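Long-range contact in amidohydrolase 2 (Bifidobacterium longum subsp. infantis, PDB 6UVZ), which probably acts as a hydrolase of the metallo-dependent amidohydrolase superfamily: residues A[210-215]-A[243-248]. Sequence-based numbering, arbitrary orientation.
Sequences GPKKVL and DEDFFE
K212 reaches from the turn ahead of strand 214-216 to D245 in the first turn of helix 244-254. Its CB points away from the helix, but chi2 (-64°) turns CD aside, and the rest of the chain, extended to NZ, runs toward D245. CD passes 4.1 Å from D245 OD2, CE lies closer to the same oxygen, and NZ forms a salt bridge with OD2 at 3.1 Å. The ammonium comes from above the carboxylate, 48° out of its plane. The length of lysine lets a side chain that starts away from the helix still reach the carboxylate, with its charged tip in an exposed region. D245 itself sits where its N is capped by D243 OD1, and its CB rests 3.7 Å from P211 O. An alanine at D245 would probably leave the ammonium of K212 without its mate and more mobile. Deeper in, V214 CG1, anti to the backbone N (chi1 174°), touches the edge of the F246 ring, 3.5 Å from CD1. A small apolar side chain suits this buried place. The phenylalanine ring also reaches L215 O, 3.6 Å from CE1, stacks with the ring of F240 and touches V191 and M236. N250, farther along the helix, donates to P211 O and V214 O. The contact thus ties the start of the eighth parallel strand to the chain's final helix, as in the TIM-barrel fold of metal-dependent hydrolases.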
loop_
_atom_site.group_PDB
_atom_site.type_symbol
_atom_site.label_atom_id
_atom_site.label_comp_id
_atom_site.label_asym_id
_atom_site.label_seq_id
_atom_site.Cartn_x
_atom_site.Cartn_y
_atom_site.Cartn_z
ATOM N N GLY A 210 -6.836 -9.109 -12.734
ATOM C CA GLY A 210 -7.074 -10.501 -12.438
ATOM C C GLY A 210 -7.163 -10.759 -10.948
ATOM O O GLY A 210 -6.819 -9.904 -10.124
ATOM N N PRO A 211 -7.627 -11.952 -10.571
ATOM C CA PRO A 211 -7.795 -12.276 -9.149
ATOM C C PRO A 211 -6.501 -12.608 -8.424
ATOM O O PRO A 211 -6.532 -12.797 -7.202
ATOM C CB PRO A 211 -8.724 -13.497 -9.195
ATOM C CG PRO A 211 -8.366 -14.168 -10.478
ATOM C CD PRO A 211 -8.045 -13.061 -11.448
ATOM N N LYS A 212 -5.373 -12.686 -9.129
ATOM C CA LYS A 212 -4.103 -13.059 -8.521
ATOM C C LYS A 212 -3.214 -11.867 -8.195
ATOM O O LYS A 212 -2.183 -12.047 -7.538
ATOM C CB LYS A 212 -3.336 -14.018 -9.441
ATOM C CG LYS A 212 -3.982 -15.383 -9.596
ATOM C CD LYS A 212 -4.017 -16.126 -8.271
ATOM C CE LYS A 212 -4.643 -17.502 -8.426
ATOM N NZ LYS A 212 -4.670 -18.243 -7.135
ATOM N N LYS A 213 -3.577 -10.664 -8.631
ATOM C CA LYS A 213 -2.745 -9.479 -8.455
ATOM C C LYS A 213 -3.555 -8.332 -7.868
ATOM O O LYS A 213 -3.380 -7.166 -8.234
ATOM C CB LYS A 213 -2.094 -9.079 -9.778
ATOM C CG LYS A 213 -1.138 -10.135 -10.324
ATOM C CD LYS A 213 -0.966 -10.036 -11.834
ATOM C CE LYS A 213 -0.182 -8.800 -12.234
ATOM N NZ LYS A 213 0.048 -8.740 -13.703
ATOM N N VAL A 214 -4.457 -8.650 -6.941
ATOM C CA VAL A 214 -5.271 -7.660 -6.245
ATOM C C VAL A 214 -5.155 -7.920 -4.750
ATOM O O VAL A 214 -5.401 -9.039 -4.289
ATOM C CB VAL A 214 -6.745 -7.710 -6.695
ATOM C CG1 VAL A 214 -7.588 -6.784 -5.843
ATOM C CG2 VAL A 214 -6.865 -7.332 -8.163
ATOM N N LEU A 215 -4.784 -6.888 -3.996
ATOM C CA LEU A 215 -4.514 -7.005 -2.571
ATOM C C LEU A 215 -5.602 -6.310 -1.765
ATOM O O LEU A 215 -6.053 -5.219 -2.127
ATOM C CB LEU A 215 -3.154 -6.392 -2.221
ATOM C CG LEU A 215 -1.948 -6.815 -3.060
ATOM C CD1 LEU A 215 -0.764 -5.904 -2.781
ATOM C CD2 LEU A 215 -1.584 -8.259 -2.781
ATOM N N ASP A 243 -12.737 -14.437 -0.377
ATOM C CA ASP A 243 -11.713 -14.818 -1.342
ATOM C C ASP A 243 -10.378 -14.952 -0.620
ATOM O O ASP A 243 -9.890 -13.988 -0.022
ATOM C CB ASP A 243 -11.623 -13.780 -2.462
ATOM C CG ASP A 243 -10.835 -14.274 -3.663
ATOM O OD1 ASP A 243 -10.032 -15.220 -3.516
ATOM O OD2 ASP A 243 -11.015 -13.707 -4.761
ATOM N N GLU A 244 -9.788 -16.148 -0.680
ATOM C CA GLU A 244 -8.509 -16.370 -0.013
ATOM C C GLU A 244 -7.374 -15.636 -0.714
ATOM O O GLU A 244 -6.430 -15.186 -0.055
ATOM C CB GLU A 244 -8.208 -17.866 0.062
ATOM C CG GLU A 244 -9.249 -18.669 0.822
ATOM C CD GLU A 244 -8.897 -20.140 0.914
ATOM O OE1 GLU A 244 -7.750 -20.500 0.575
ATOM O OE2 GLU A 244 -9.767 -20.936 1.324
ATOM N N ASP A 245 -7.442 -15.504 -2.039
ATOM C CA ASP A 245 -6.396 -14.794 -2.766
ATOM C C ASP A 245 -6.431 -13.301 -2.460
ATOM O O ASP A 245 -5.392 -12.687 -2.192
ATOM C CB ASP A 245 -6.537 -15.043 -4.268
ATOM C CG ASP A 245 -6.285 -16.490 -4.644
ATOM O OD1 ASP A 245 -5.394 -17.116 -4.034
ATOM O OD2 ASP A 245 -6.978 -17.000 -5.548
ATOM N N PHE A 246 -7.623 -12.704 -2.483
ATOM C CA PHE A 246 -7.737 -11.267 -2.259
ATOM C C PHE A 246 -7.372 -10.878 -0.830
ATOM O O PHE A 246 -6.871 -9.772 -0.603
ATOM C CB PHE A 246 -9.155 -10.801 -2.594
ATOM C CG PHE A 246 -9.433 -9.373 -2.219
ATOM C CD1 PHE A 246 -8.851 -8.330 -2.920
ATOM C CD2 PHE A 246 -10.291 -9.072 -1.171
ATOM C CE1 PHE A 246 -9.110 -7.014 -2.579
ATOM C CE2 PHE A 246 -10.554 -7.758 -0.826
ATOM C CZ PHE A 246 -9.964 -6.728 -1.531
ATOM N N PHE A 247 -7.593 -11.769 0.138
ATOM C CA PHE A 247 -7.451 -11.406 1.542
ATOM C C PHE A 247 -6.144 -11.860 2.182
ATOM O O PHE A 247 -5.804 -11.355 3.258
ATOM C CB PHE A 247 -8.627 -11.962 2.355
ATOM C CG PHE A 247 -9.861 -11.106 2.296
ATOM C CD1 PHE A 247 -10.909 -11.428 1.450
ATOM C CD2 PHE A 247 -9.971 -9.973 3.087
ATOM C CE1 PHE A 247 -12.044 -10.639 1.397
ATOM C CE2 PHE A 247 -11.103 -9.181 3.037
ATOM C CZ PHE A 247 -12.141 -9.515 2.191
ATOM N N GLU A 248 -5.403 -12.785 1.569
ATOM C CA GLU A 248 -4.135 -13.194 2.169
ATOM C C GLU A 248 -3.138 -13.762 1.163
ATOM O O GLU A 248 -1.935 -13.506 1.275
ATOM C CB GLU A 248 -4.376 -14.218 3.286
ATOM C CG GLU A 248 -5.066 -15.502 2.850
ATOM C CD GLU A 248 -4.735 -16.676 3.754
ATOM O OE1 GLU A 248 -3.632 -16.683 4.342
ATOM O OE2 GLU A 248 -5.578 -17.589 3.878
#